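Local coordinates for aspartate aminotransferase, cytoplasmic (Schizosaccharomyces pombe 972h-, PDB 6JPK), which catalyses the reversible, pyridoxal 5'-phosphate-dependent transfer of the amino group of L-aspartate to 2-oxoglutarate, giving oxaloacetate and L-glutamate, at residues V33-G38 and A387-S392; G224-D229 and Q352-F357; Y374-S379 and Q399-A404. The protein carries 1 engineered substitution. One frame throughout, in Å; residues are numbered along the deposited sequence.

Contact 1: V33-G38 and A387-S392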
ATOM      1  N   VAL A  33     -32.260  -6.236  -0.978  1.00 10.14           N
ATOM      2  CA  VAL A  33     -31.075  -7.078  -1.141  1.00 12.50           C
ATOM      3  C   VAL A  33     -29.997  -6.249  -1.830  1.00 15.47           C
ATOM      4  O   VAL A  33     -30.267  -5.589  -2.840  1.00  9.34           O
ATOM      5  CB  VAL A  33     -31.371  -8.351  -1.964  1.00  9.85           C
ATOM      6  CG1 VAL A  33     -30.124  -9.268  -2.049  1.00 11.88           C
ATOM      7  CG2 VAL A  33     -32.572  -9.113  -1.391  1.00 10.33           C
ATOM      8  N   ASN A  34     -28.777  -6.278  -1.288  1.00  9.12           N
ATOM      9  CA  ASN A  34     -27.631  -5.641  -1.941  1.00 12.93           C
ATOM     10  C   ASN A  34     -26.925  -6.704  -2.769  1.00 11.58           C
ATOM     11  O   ASN A  34     -26.241  -7.578  -2.231  1.00 11.06           O
ATOM     12  CB  ASN A  34     -26.678  -5.011  -0.929  1.00 15.66           C
ATOM     13  CG  ASN A  34     -25.588  -4.181  -1.600  1.00 17.23           C
ATOM     14  OD1 ASN A  34     -25.352  -4.303  -2.802  1.00 15.46           O
ATOM     15  ND2 ASN A  34     -24.926  -3.334  -0.828  1.00 19.24           N
ATOM     16  N   MET A  35     -27.095  -6.643  -4.085  1.00  9.64           N
ATOM     17  CA  MET A  35     -26.443  -7.596  -4.970  1.00 15.64           C
ATOM     18  C   MET A  35     -25.237  -6.996  -5.672  1.00 10.32           C
ATOM     19  O   MET A  35     -24.875  -7.428  -6.763  1.00 11.24           O
ATOM     20  CB  MET A  35     -27.439  -8.153  -5.981  1.00 23.42           C
ATOM     21  CG  MET A  35     -28.232  -9.313  -5.413  1.00 29.85           C
ATOM     22  SD  MET A  35     -29.918  -9.212  -5.980  1.00 35.20           S
ATOM     23  CE  MET A  35     -29.732  -9.721  -7.679  1.00 35.51           C
ATOM     24  N   SER A  36     -24.602  -6.010  -5.060  1.00 11.16           N
ATOM     25  CA  SER A  36     -23.399  -5.419  -5.621  1.00 15.70           C
ATOM     26  C   SER A  36     -22.190  -5.601  -4.710  1.00 16.42           C
ATOM     27  O   SER A  36     -21.124  -5.050  -5.009  1.00 21.23           O
ATOM     28  CB  SER A  36     -23.625  -3.930  -5.906  1.00 14.79           C
ATOM     29  OG  SER A  36     -23.780  -3.229  -4.687  1.00 21.74           O
ATOM     30  N   VAL A  37     -22.317  -6.370  -3.630  1.00 15.66           N
ATOM     31  CA  VAL A  37     -21.234  -6.501  -2.653  1.00 22.06           C
ATOM     32  C   VAL A  37     -20.102  -7.301  -3.285  1.00 16.66           C
ATOM     33  O   VAL A  37     -20.302  -8.418  -3.772  1.00 12.95           O
ATOM     34  CB  VAL A  37     -21.724  -7.144  -1.338  1.00 27.30           C
ATOM     35  CG1 VAL A  37     -22.946  -6.413  -0.790  1.00 31.82           C
ATOM     36  CG2 VAL A  37     -22.035  -8.646  -1.471  1.00 27.05           C
ATOM     37  N   GLY A  38     -18.907  -6.725  -3.300  1.00 18.98           N
ATOM     38  CA  GLY A  38     -17.796  -7.356  -3.984  1.00 19.46           C
ATOM     39  C   GLY A  38     -16.916  -8.217  -3.099  1.00 18.97           C
ATOM     40  O   GLY A  38     -15.692  -8.230  -3.273  1.00 18.97           O
ATOM     41  N   ALA A 387     -22.636 -13.478  -4.152  1.00 14.43           N
ATOM     42  CA  ALA A 387     -22.448 -13.599  -2.707  1.00 16.96           C
ATOM     43  C   ALA A 387     -23.613 -12.998  -1.937  1.00 15.60           C
ATOM     44  O   ALA A 387     -23.868 -13.402  -0.796  1.00 13.55           O
ATOM     45  CB  ALA A 387     -21.136 -12.933  -2.274  1.00 15.20           C
ATOM     46  N   GLY A 388     -24.328 -12.039  -2.541  1.00 12.59           N
ATOM     47  CA  GLY A 388     -25.479 -11.452  -1.880  1.00 12.80           C
ATOM     48  C   GLY A 388     -26.674 -12.378  -1.811  1.00 14.47           C
ATOM     49  O   GLY A 388     -27.581 -12.145  -1.001  1.00 15.55           O
ATOM     50  N   LEU A 389     -26.688 -13.425  -2.636  1.00 10.58           N
ATOM     51  CA  LEU A 389     -27.783 -14.379  -2.684  1.00  9.34           C
ATOM     52  C   LEU A 389     -27.576 -15.470  -1.639  1.00 11.99           C
ATOM     53  O   LEU A 389     -26.456 -15.963  -1.445  1.00  9.37           O
ATOM     54  CB  LEU A 389     -27.895 -15.010  -4.074  1.00 14.73           C
ATOM     55  CG  LEU A 389     -28.910 -14.441  -5.079  1.00 21.06           C
ATOM     56  CD1 LEU A 389     -28.769 -12.954  -5.208  1.00 25.34           C
ATOM     57  CD2 LEU A 389     -28.716 -15.096  -6.427  1.00 21.74           C
ATOM     58  N   ASN A 390     -28.666 -15.835  -0.967  1.00  9.97           N
ATOM     59  CA  ASN A 390     -28.667 -16.944  -0.025  1.00 14.77           C
ATOM     60  C   ASN A 390     -30.083 -17.502   0.069  1.00 15.51           C
ATOM     61  O   ASN A 390     -31.006 -17.047  -0.620  1.00 10.86           O
ATOM     62  CB  ASN A 390     -28.127 -16.512   1.346  1.00 10.29           C
ATOM     63  CG  ASN A 390     -28.920 -15.364   1.953  1.00 12.83           C
ATOM     64  OD1 ASN A 390     -30.101 -15.511   2.258  1.00 11.10           O
ATOM     65  ND2 ASN A 390     -28.269 -14.210   2.130  1.00 11.13           N
ATOM     66  N   ASN A 391     -30.249 -18.491   0.950  1.00 12.61           N
ATOM     67  CA  ASN A 391     -31.530 -19.185   1.082  1.00 15.41           C
ATOM     68  C   ASN A 391     -32.676 -18.259   1.472  1.00 14.38           C
ATOM     69  O   ASN A 391     -33.836 -18.559   1.179  1.00 12.30           O
ATOM     70  CB  ASN A 391     -31.415 -20.300   2.122  1.00 17.96           C
ATOM     71  CG  ASN A 391     -30.982 -21.600   1.517  1.00 28.38           C
ATOM     72  OD1 ASN A 391     -31.630 -22.111   0.608  1.00 33.92           O
ATOM     73  ND2 ASN A 391     -29.865 -22.141   2.003  1.00 32.16           N
ATOM     74  N   SER A 392     -32.393 -17.165   2.164  1.00 11.78           N
ATOM     75  CA  SER A 392     -33.477 -16.293   2.592  1.00 14.67           C
ATOM     76  C   SER A 392     -33.980 -15.357   1.486  1.00 11.88           C
ATOM     77  O   SER A 392     -35.060 -14.778   1.647  1.00 12.20           O
ATOM     78  CB  SER A 392     -33.036 -15.462   3.806  1.00 12.05           C
ATOM     79  OG  SER A 392     -32.200 -14.380   3.418  1.00 11.54           O
TER
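Met-35 and Leu-389 supply the closest apolar contact between 33-38 and 387-392. CD1 of Leu-389 lies 3.7 Å from CG of Met-35, and the sulfur SD of Met-35 follows at 4.0 Å from the same methyl, so a single leucine branch meets the middle of the thioether chain. CG of Met-35, the atom nearest that methyl, is placed anti to the carbonyl carbon, beside the backbone N (chi1 -84°), and the two side chains cross obliquely. A thinner apolar touch joins CG2 of Val-37 to CB of Ala-387 at 4.5 Å.

Backbone packing forms the second group. The closest CA atoms are those of Met-35 and Gly-388, 5.0 Å apart, and CA of Gly-388 comes to 4.0 Å from O of Asn-34. A side chain at this glycine would point into 33-38 and collide with that carbonyl oxygen, so the close approach depends on its absence. CG1 of Val-33 rests near O of Gly-388, an oxygen that accepts a hydrogen bond from Asn-393.

No hydrogen bond spans the two segments; two side-chain turns order the chain locally. OD1 of Asn-34 takes N of Ser-36, closing an Asx turn, and also OG of Ser-36 at 2.7 Å, in the carbonyl plane. Asn-390 OD1 grips N and OG of Ser-392 in the same two-bond fashion.

Gly-38, which probably takes part in binding L-aspartate, ends 33-38. Strand 33-34 pairs in parallel with strand 376-377, while Met-35 also packs on Ile-384 of strand 383-385 and, with Leu-389, on Val-397 of helix 394-407.

Contact 2: G224-D229 and Q352-F357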
ATOM      1  N   GLY A 224      -8.703 -20.888  -6.808  1.00  8.95           N
ATOM      2  CA  GLY A 224      -9.252 -21.761  -5.777  1.00  9.71           C
ATOM      3  C   GLY A 224     -10.640 -21.318  -5.346  1.00  9.78           C
ATOM      4  O   GLY A 224     -11.532 -22.140  -5.106  1.00  7.89           O
ATOM      5  N   PHE A 225     -10.822 -20.002  -5.238  1.00  7.44           N
ATOM      6  CA  PHE A 225     -12.133 -19.448  -4.905  1.00  8.24           C
ATOM      7  C   PHE A 225     -13.157 -19.730  -6.001  1.00 10.50           C
ATOM      8  O   PHE A 225     -14.345 -19.897  -5.714  1.00 10.73           O
ATOM      9  CB  PHE A 225     -11.996 -17.940  -4.677  1.00  8.16           C
ATOM     10  CG  PHE A 225     -13.293 -17.237  -4.358  1.00 11.47           C
ATOM     11  CD1 PHE A 225     -14.068 -16.693  -5.367  1.00  7.34           C
ATOM     12  CD2 PHE A 225     -13.716 -17.096  -3.036  1.00  9.76           C
ATOM     13  CE1 PHE A 225     -15.252 -16.037  -5.081  1.00 15.11           C
ATOM     14  CE2 PHE A 225     -14.898 -16.446  -2.737  1.00 13.41           C
ATOM     15  CZ  PHE A 225     -15.670 -15.911  -3.757  1.00 16.98           C
ATOM     16  N   ALA A 226     -12.729 -19.769  -7.262  1.00  9.69           N
ATOM     17  CA  ALA A 226     -13.692 -19.955  -8.344  1.00 12.36           C
ATOM     18  C   ALA A 226     -14.255 -21.374  -8.345  1.00 13.10           C
ATOM     19  O   ALA A 226     -15.473 -21.564  -8.325  1.00 12.52           O
ATOM     20  CB  ALA A 226     -13.047 -19.623  -9.691  1.00  9.41           C
ATOM     21  N   SER A 227     -13.388 -22.390  -8.353  1.00 12.48           N
ATOM     22  CA  SER A 227     -13.860 -23.767  -8.489  1.00 13.33           C
ATOM     23  C   SER A 227     -13.608 -24.644  -7.270  1.00 12.05           C
ATOM     24  O   SER A 227     -14.077 -25.792  -7.248  1.00 13.76           O
ATOM     25  CB  SER A 227     -13.213 -24.433  -9.715  1.00 14.19           C
ATOM     26  OG  SER A 227     -11.828 -24.655  -9.489  1.00 11.61           O
ATOM     27  N   GLY A 228     -12.885 -24.163  -6.265  1.00 12.72           N
ATOM     28  CA  GLY A 228     -12.481 -25.054  -5.192  1.00 13.61           C
ATOM     29  C   GLY A 228     -11.280 -25.909  -5.522  1.00 14.59           C
ATOM     30  O   GLY A 228     -10.847 -26.698  -4.673  1.00 15.20           O
ATOM     31  N   ASP A 229     -10.720 -25.768  -6.721  1.00 11.76           N
ATOM     32  CA  ASP A 229      -9.604 -26.586  -7.196  1.00 11.37           C
ATOM     33  C   ASP A 229      -8.517 -25.613  -7.635  1.00  9.30           C
ATOM     34  O   ASP A 229      -8.693 -24.901  -8.629  1.00  9.00           O
ATOM     35  CB  ASP A 229     -10.060 -27.486  -8.352  1.00 16.71           C
ATOM     36  CG  ASP A 229      -8.983 -28.466  -8.832  1.00 20.37           C
ATOM     37  OD1 ASP A 229      -7.782 -28.127  -8.858  1.00 16.58           O
ATOM     38  OD2 ASP A 229      -9.359 -29.596  -9.206  1.00 23.08           O
ATOM     39  N   GLN A 352     -23.276 -21.602 -16.275  1.00 11.69           N
ATOM     40  CA  GLN A 352     -22.046 -21.766 -17.049  1.00 13.07           C
ATOM     41  C   GLN A 352     -20.963 -20.788 -16.618  1.00 12.97           C
ATOM     42  O   GLN A 352     -19.770 -21.069 -16.800  1.00 12.91           O
ATOM     43  CB  GLN A 352     -22.332 -21.607 -18.545  1.00 12.65           C
ATOM     44  CG  GLN A 352     -23.089 -22.787 -19.135  1.00 14.53           C
ATOM     45  CD  GLN A 352     -23.733 -22.461 -20.464  1.00 19.60           C
ATOM     46  OE1 GLN A 352     -23.916 -21.293 -20.816  1.00 22.49           O
ATOM     47  NE2 GLN A 352     -24.093 -23.493 -21.206  1.00 20.88           N
ATOM     48  N   GLN A 353     -21.355 -19.662 -16.041  1.00  8.51           N
ATOM     49  CA  GLN A 353     -20.429 -18.731 -15.423  1.00  8.23           C
ATOM     50  C   GLN A 353     -19.886 -19.297 -14.107  1.00  8.41           C
ATOM     51  O   GLN A 353     -20.429 -20.243 -13.520  1.00  8.78           O
ATOM     52  CB  GLN A 353     -21.127 -17.392 -15.177  1.00  8.67           C
ATOM     53  CG  GLN A 353     -21.553 -16.667 -16.471  1.00 11.20           C
ATOM     54  CD  GLN A 353     -22.608 -15.600 -16.207  1.00 11.83           C
ATOM     55  OE1 GLN A 353     -23.000 -15.383 -15.062  1.00 11.01           O
ATOM     56  NE2 GLN A 353     -23.065 -14.931 -17.258  1.00 10.30           N
ATOM     57  N   ILE A 354     -18.811 -18.677 -13.620  1.00 10.61           N
ATOM     58  CA  ILE A 354     -18.123 -19.148 -12.423  1.00 11.68           C
ATOM     59  C   ILE A 354     -17.605 -17.946 -11.643  1.00 10.90           C
ATOM     60  O   ILE A 354     -17.338 -16.882 -12.209  1.00 11.12           O
ATOM     61  CB  ILE A 354     -16.979 -20.120 -12.800  1.00 17.12           C
ATOM     62  CG1 ILE A 354     -16.515 -20.946 -11.595  1.00 23.25           C
ATOM     63  CG2 ILE A 354     -15.798 -19.361 -13.408  1.00  7.66           C
ATOM     64  CD1 ILE A 354     -15.688 -22.159 -11.998  1.00 22.03           C
ATOM     65  N   GLY A 355     -17.455 -18.121 -10.331  1.00 10.20           N
ATOM     66  CA  GLY A 355     -17.016 -17.026  -9.482  1.00 12.60           C
ATOM     67  C   GLY A 355     -18.188 -16.257  -8.906  1.00 12.42           C
ATOM     68  O   GLY A 355     -19.358 -16.603  -9.093  1.00 13.41           O
ATOM     69  N   MET A 356     -17.875 -15.170  -8.217  1.00 12.65           N
ATOM     70  CA  MET A 356     -18.949 -14.508  -7.491  1.00 17.36           C
ATOM     71  C   MET A 356     -19.622 -13.383  -8.266  1.00 12.34           C
ATOM     72  O   MET A 356     -20.558 -12.783  -7.736  1.00 15.73           O
ATOM     73  CB  MET A 356     -18.452 -13.993  -6.132  1.00 25.77           C
ATOM     74  CG  MET A 356     -17.514 -12.808  -6.148  1.00 30.47           C
ATOM     75  SD  MET A 356     -17.265 -12.324  -4.417  1.00 35.21           S
ATOM     76  CE  MET A 356     -18.680 -11.279  -4.155  1.00 40.59           C
ATOM     77  N   PHE A 357     -19.217 -13.105  -9.507  1.00  8.60           N
ATOM     78  CA  PHE A 357     -19.893 -12.116 -10.334  1.00  8.15           C
ATOM     79  C   PHE A 357     -20.571 -12.777 -11.527  1.00 14.47           C
ATOM     80  O   PHE A 357     -20.093 -13.778 -12.069  1.00 15.48           O
ATOM     81  CB  PHE A 357     -18.921 -11.035 -10.821  1.00 11.05           C
ATOM     82  CG  PHE A 357     -18.274 -10.273  -9.707  1.00 18.67           C
ATOM     83  CD1 PHE A 357     -19.030  -9.427  -8.903  1.00 22.38           C
ATOM     84  CD2 PHE A 357     -16.923 -10.412  -9.445  1.00 18.10           C
ATOM     85  CE1 PHE A 357     -18.444  -8.725  -7.864  1.00 22.85           C
ATOM     86  CE2 PHE A 357     -16.326  -9.708  -8.410  1.00 19.71           C
ATOM     87  CZ  PHE A 357     -17.086  -8.863  -7.617  1.00 21.47           C
TER
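Phe-225 meets Met-356 with the edge of its ring: CE1 of Phe-225 is 3.9 Å from CB of Met-356, which lies near the ring plane. Phe-225 and Ile-354 each have about 51 Å² buried by this contact, and Ala-226, next to Phe-225 in the chain, has 46 Å². CG of Phe-225, anti to the backbone N (chi1 179°), carries the ring out from the loop to Met-356. Further along, SD of Met-356 stands 4.0 Å from CZ of Phe-225 and 5.1 Å from the ring centroid, 64° off the normal, an oblique Met-aromatic contact. An alanine in place of Phe-225 would probably leave a gap beside CB and SD of Met-356 and let the thioether chain shift.

Ile-354 points toward the other segment and lays CG1 against the backbone, 3.5 Å from O of Ala-226. The same CG1 is 4.2 Å from CB of Ala-226, and CD1 of Ile-354 reaches CB of Ser-227 at 4.1 Å. The hydroxyl of Ser-227 serves elsewhere, accepting from N of Asp-229 in an ST turn and hydrogen-bonding Asp-233.

No hydrogen bond crosses, so van der Waals packing joins the two loops. Both border the active site of the aminotransferase: Phe-225 lies about 4 Å, between side chains, from Lys-255, probably the lysine that carries the cofactor, although none is attached here, and Met-356 lies beside Gly-38, a probable aspartate-binding residue.

Contact 3: Y374-S379 and Q399-A404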
ATOM      1  N   TYR A 374     -38.799  -4.580  -6.425  1.00 11.75           N
ATOM      2  CA  TYR A 374     -38.343  -5.660  -5.556  1.00 11.67           C
ATOM      3  C   TYR A 374     -37.168  -5.268  -4.669  1.00 11.32           C
ATOM      4  O   TYR A 374     -36.661  -6.121  -3.924  1.00 11.23           O
ATOM      5  CB  TYR A 374     -37.986  -6.897  -6.398  1.00 11.50           C
ATOM      6  CG  TYR A 374     -39.209  -7.507  -7.058  1.00 11.92           C
ATOM      7  CD1 TYR A 374     -39.707  -6.996  -8.256  1.00 12.02           C
ATOM      8  CD2 TYR A 374     -39.882  -8.581  -6.468  1.00 13.74           C
ATOM      9  CE1 TYR A 374     -40.841  -7.543  -8.859  1.00 12.44           C
ATOM     10  CE2 TYR A 374     -41.024  -9.135  -7.062  1.00 15.84           C
ATOM     11  CZ  TYR A 374     -41.493  -8.609  -8.258  1.00 16.62           C
ATOM     12  OH  TYR A 374     -42.610  -9.156  -8.851  1.00 18.03           O
ATOM     13  N   HIS A 375     -36.720  -4.009  -4.730  1.00 11.14           N
ATOM     14  CA  HIS A 375     -35.695  -3.475  -3.834  1.00 10.88           C
ATOM     15  C   HIS A 375     -34.395  -4.264  -3.939  1.00 12.85           C
ATOM     16  O   HIS A 375     -33.707  -4.493  -2.939  1.00 11.24           O
ATOM     17  CB  HIS A 375     -36.218  -3.435  -2.398  1.00 11.21           C
ATOM     18  CG  HIS A 375     -37.572  -2.811  -2.303  1.00 11.70           C
ATOM     19  ND1 HIS A 375     -37.753  -1.447  -2.236  1.00 13.60           N
ATOM     20  CD2 HIS A 375     -38.811  -3.353  -2.376  1.00 13.24           C
ATOM     21  CE1 HIS A 375     -39.049  -1.178  -2.213  1.00 17.23           C
ATOM     22  NE2 HIS A 375     -39.712  -2.318  -2.299  1.00 15.51           N
ATOM     23  N   LEU A 376     -34.070  -4.698  -5.157  1.00 10.91           N
ATOM     24  CA  LEU A 376     -32.790  -5.324  -5.468  1.00  9.83           C
ATOM     25  C   LEU A 376     -31.851  -4.266  -6.013  1.00  9.51           C
ATOM     26  O   LEU A 376     -32.209  -3.551  -6.956  1.00 11.89           O
ATOM     27  CB  LEU A 376     -32.936  -6.434  -6.508  1.00  9.83           C
ATOM     28  CG  LEU A 376     -34.033  -7.461  -6.282  1.00 10.55           C
ATOM     29  CD1 LEU A 376     -33.913  -8.513  -7.347  1.00 10.16           C
ATOM     30  CD2 LEU A 376     -33.911  -8.072  -4.886  1.00 12.16           C
ATOM     31  N   TYR A 377     -30.642  -4.201  -5.452  1.00  9.21           N
ATOM     32  CA  TYR A 377     -29.666  -3.171  -5.787  1.00  9.28           C
ATOM     33  C   TYR A 377     -28.456  -3.815  -6.469  1.00  9.83           C
ATOM     34  O   TYR A 377     -27.689  -4.547  -5.835  1.00  8.43           O
ATOM     35  CB  TYR A 377     -29.286  -2.389  -4.525  1.00  8.93           C
ATOM     36  CG  TYR A 377     -30.444  -1.500  -4.102  1.00 13.32           C
ATOM     37  CD1 TYR A 377     -31.525  -2.007  -3.362  1.00 10.84           C
ATOM     38  CD2 TYR A 377     -30.491  -0.176  -4.507  1.00 16.05           C
ATOM     39  CE1 TYR A 377     -32.589  -1.190  -3.017  1.00 10.00           C
ATOM     40  CE2 TYR A 377     -31.529   0.636  -4.169  1.00  9.67           C
ATOM     41  CZ  TYR A 377     -32.577   0.135  -3.437  1.00 10.50           C
ATOM     42  OH  TYR A 377     -33.606   0.991  -3.141  1.00 11.12           O
ATOM     43  N   PHE A 378     -28.308  -3.561  -7.770  1.00  8.52           N
ATOM     44  CA  PHE A 378     -27.179  -4.071  -8.545  1.00  8.22           C
ATOM     45  C   PHE A 378     -26.984  -3.179  -9.768  1.00 11.25           C
ATOM     46  O   PHE A 378     -27.788  -2.284 -10.050  1.00  9.22           O
ATOM     47  CB  PHE A 378     -27.353  -5.559  -8.913  1.00  8.26           C
ATOM     48  CG  PHE A 378     -28.618  -5.895  -9.693  1.00  8.86           C
ATOM     49  CD1 PHE A 378     -29.859  -5.927  -9.075  1.00 10.92           C
ATOM     50  CD2 PHE A 378     -28.545  -6.245 -11.042  1.00  8.54           C
ATOM     51  CE1 PHE A 378     -31.014  -6.265  -9.791  1.00 10.57           C
ATOM     52  CE2 PHE A 378     -29.688  -6.600 -11.755  1.00 10.89           C
ATOM     53  CZ  PHE A 378     -30.925  -6.607 -11.134  1.00  9.14           C
ATOM     54  N   SER A 379     -25.888  -3.429 -10.486  1.00 12.02           N
ATOM     55  CA  SER A 379     -25.420  -2.523 -11.528  1.00 10.44           C
ATOM     56  C   SER A 379     -26.350  -2.519 -12.736  1.00  9.20           C
ATOM     57  O   SER A 379     -26.937  -3.538 -13.103  1.00  9.31           O
ATOM     58  CB  SER A 379     -24.011  -2.918 -11.985  1.00 16.50           C
ATOM     59  OG  SER A 379     -23.140  -3.153 -10.894  1.00 19.42           O
ATOM     60  N   GLN A 399     -38.074 -14.301  -8.516  1.00 11.94           N
ATOM     61  CA  GLN A 399     -39.390 -13.752  -8.823  1.00 12.34           C
ATOM     62  C   GLN A 399     -39.271 -12.367  -9.441  1.00 12.13           C
ATOM     63  O   GLN A 399     -40.018 -12.030 -10.367  1.00 12.34           O
ATOM     64  CB  GLN A 399     -40.246 -13.701  -7.556  1.00 15.56           C
ATOM     65  CG  GLN A 399     -40.660 -15.069  -7.014  1.00 26.17           C
ATOM     66  CD  GLN A 399     -41.900 -15.629  -7.695  1.00 40.67           C
ATOM     67  OE1 GLN A 399     -42.636 -14.905  -8.377  1.00 45.44           O
ATOM     68  NE2 GLN A 399     -42.141 -16.928  -7.510  1.00 44.22           N
ATOM     69  N   ALA A 400     -38.334 -11.552  -8.933  1.00 11.74           N
ATOM     70  CA  ALA A 400     -38.088 -10.222  -9.486  1.00 11.53           C
ATOM     71  C   ALA A 400     -37.626 -10.302 -10.930  1.00 11.59           C
ATOM     72  O   ALA A 400     -38.146  -9.586 -11.796  1.00 11.46           O
ATOM     73  CB  ALA A 400     -37.040  -9.485  -8.655  1.00 11.16           C
ATOM     74  N   PHE A 401     -36.611 -11.137 -11.195  1.00 11.04           N
ATOM     75  CA  PHE A 401     -36.106 -11.295 -12.554  1.00 10.88           C
ATOM     76  C   PHE A 401     -37.216 -11.765 -13.486  1.00 11.46           C
ATOM     77  O   PHE A 401     -37.389 -11.228 -14.589  1.00 13.21           O
ATOM     78  CB  PHE A 401     -34.933 -12.284 -12.587  1.00 10.59           C
ATOM     79  CG  PHE A 401     -33.637 -11.752 -11.990  1.00 12.00           C
ATOM     80  CD1 PHE A 401     -33.599 -10.559 -11.286  1.00 10.06           C
ATOM     81  CD2 PHE A 401     -32.453 -12.451 -12.159  1.00 14.73           C
ATOM     82  CE1 PHE A 401     -32.409 -10.080 -10.740  1.00 12.30           C
ATOM     83  CE2 PHE A 401     -31.253 -11.980 -11.614  1.00 16.63           C
ATOM     84  CZ  PHE A 401     -31.233 -10.789 -10.910  1.00 13.12           C
ATOM     85  N   ASN A 402     -37.974 -12.776 -13.059  1.00 11.63           N
ATOM     86  CA  ASN A 402     -39.058 -13.293 -13.885  1.00 12.06           C
ATOM     87  C   ASN A 402     -40.033 -12.183 -14.245  1.00 13.12           C
ATOM     88  O   ASN A 402     -40.380 -11.996 -15.418  1.00 13.54           O
ATOM     89  CB  ASN A 402     -39.774 -14.427 -13.153  1.00 12.43           C
ATOM     90  CG  ASN A 402     -41.000 -14.927 -13.899  1.00 12.94           C
ATOM     91  OD1 ASN A 402     -40.887 -15.483 -14.988  1.00 12.97           O
ATOM     92  ND2 ASN A 402     -42.174 -14.735 -13.312  1.00 13.37           N
ATOM     93  N   HIS A 403     -40.456 -11.410 -13.244  1.00 12.83           N
ATOM     94  CA  HIS A 403     -41.410 -10.331 -13.487  1.00 13.86           C
ATOM     95  C   HIS A 403     -40.811  -9.268 -14.406  1.00 12.44           C
ATOM     96  O   HIS A 403     -41.454  -8.816 -15.360  1.00 12.67           O
ATOM     97  CB  HIS A 403     -41.833  -9.731 -12.149  1.00 15.41           C
ATOM     98  CG  HIS A 403     -43.008  -8.812 -12.229  1.00 15.14           C
ATOM     99  ND1 HIS A 403     -43.591  -8.260 -11.109  1.00 15.01           N
ATOM    100  CD2 HIS A 403     -43.709  -8.345 -13.291  1.00 16.21           C
ATOM    101  CE1 HIS A 403     -44.600  -7.488 -11.478  1.00 18.47           C
ATOM    102  NE2 HIS A 403     -44.689  -7.519 -12.798  1.00 16.49           N
ATOM    103  N   ALA A 404     -39.574  -8.859 -14.130  1.00 11.94           N
ATOM    104  CA  ALA A 404     -38.934  -7.797 -14.904  1.00 12.35           C
ATOM    105  C   ALA A 404     -38.799  -8.183 -16.377  1.00 16.14           C
ATOM    106  O   ALA A 404     -39.100  -7.385 -17.273  1.00 11.87           O
ATOM    107  CB  ALA A 404     -37.564  -7.468 -14.304  1.00 11.21           C
TER
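A helix-to-strand junction, where helix 364-374 ends and strand 376-377 begins, packs here against the C-terminal helix 394-407. The ring of Tyr-374 lies flat on Ala-400, whose CA sits 3.6 Å from the ring centroid and only 4° off the normal, a CH-pi contact over the centre of one face. CB of Ala-400 presses on the same face near its inner end, 3.3 Å from CG of Tyr-374.

Beyond the ring, OH of Tyr-374 reaches ND1 of His-403 at 2.6 Å, a hydrogen bond in which either group could be the donor. With CG of His-403 anti to its backbone N, ND1 meets that OH in the imidazole plane, the two rings at 84°.

CD1 of Leu-376 touches both CB of Ala-400, at 3.5 Å, and CE1 of Phe-401. Past the strand, the side chains of Phe-378 and Phe-401 reach toward each other tip to tip, CZ of Phe-378 lying 3.8 Å from CE1 of Phe-401, the ring planes inclined at 48°.

The contact is therefore mostly apolar, with one polar link at its Tyr-374 end. The edge-to-face contact of His-403 with Phe-369 and the bond to OH together probably limit rotation of the imidazole.

Overall arrangement
Contact 2 is the most buried, its centre about 11 Å from the centre of the chain, whereas contacts 1 and 3 lie about 18 and 25 Å out and are partly buried. Contacts 1 and 3 share the two-stranded parallel sheet of 33-34 and 376-377, and at its end N of Met-35 lies 2.8 Å from O of Tyr-377, a probable hydrogen bond; Met-35 also packs on Phe-401. Contact 1 meets contact 2 through CE of Met-356, near Ala-387 and Gly-38, while contacts 2 and 3 do not touch. The two inner contacts form no hydrogen bonds between segments; the outermost, contact 3, adds a tyrosine-histidine bond to its apolar packing.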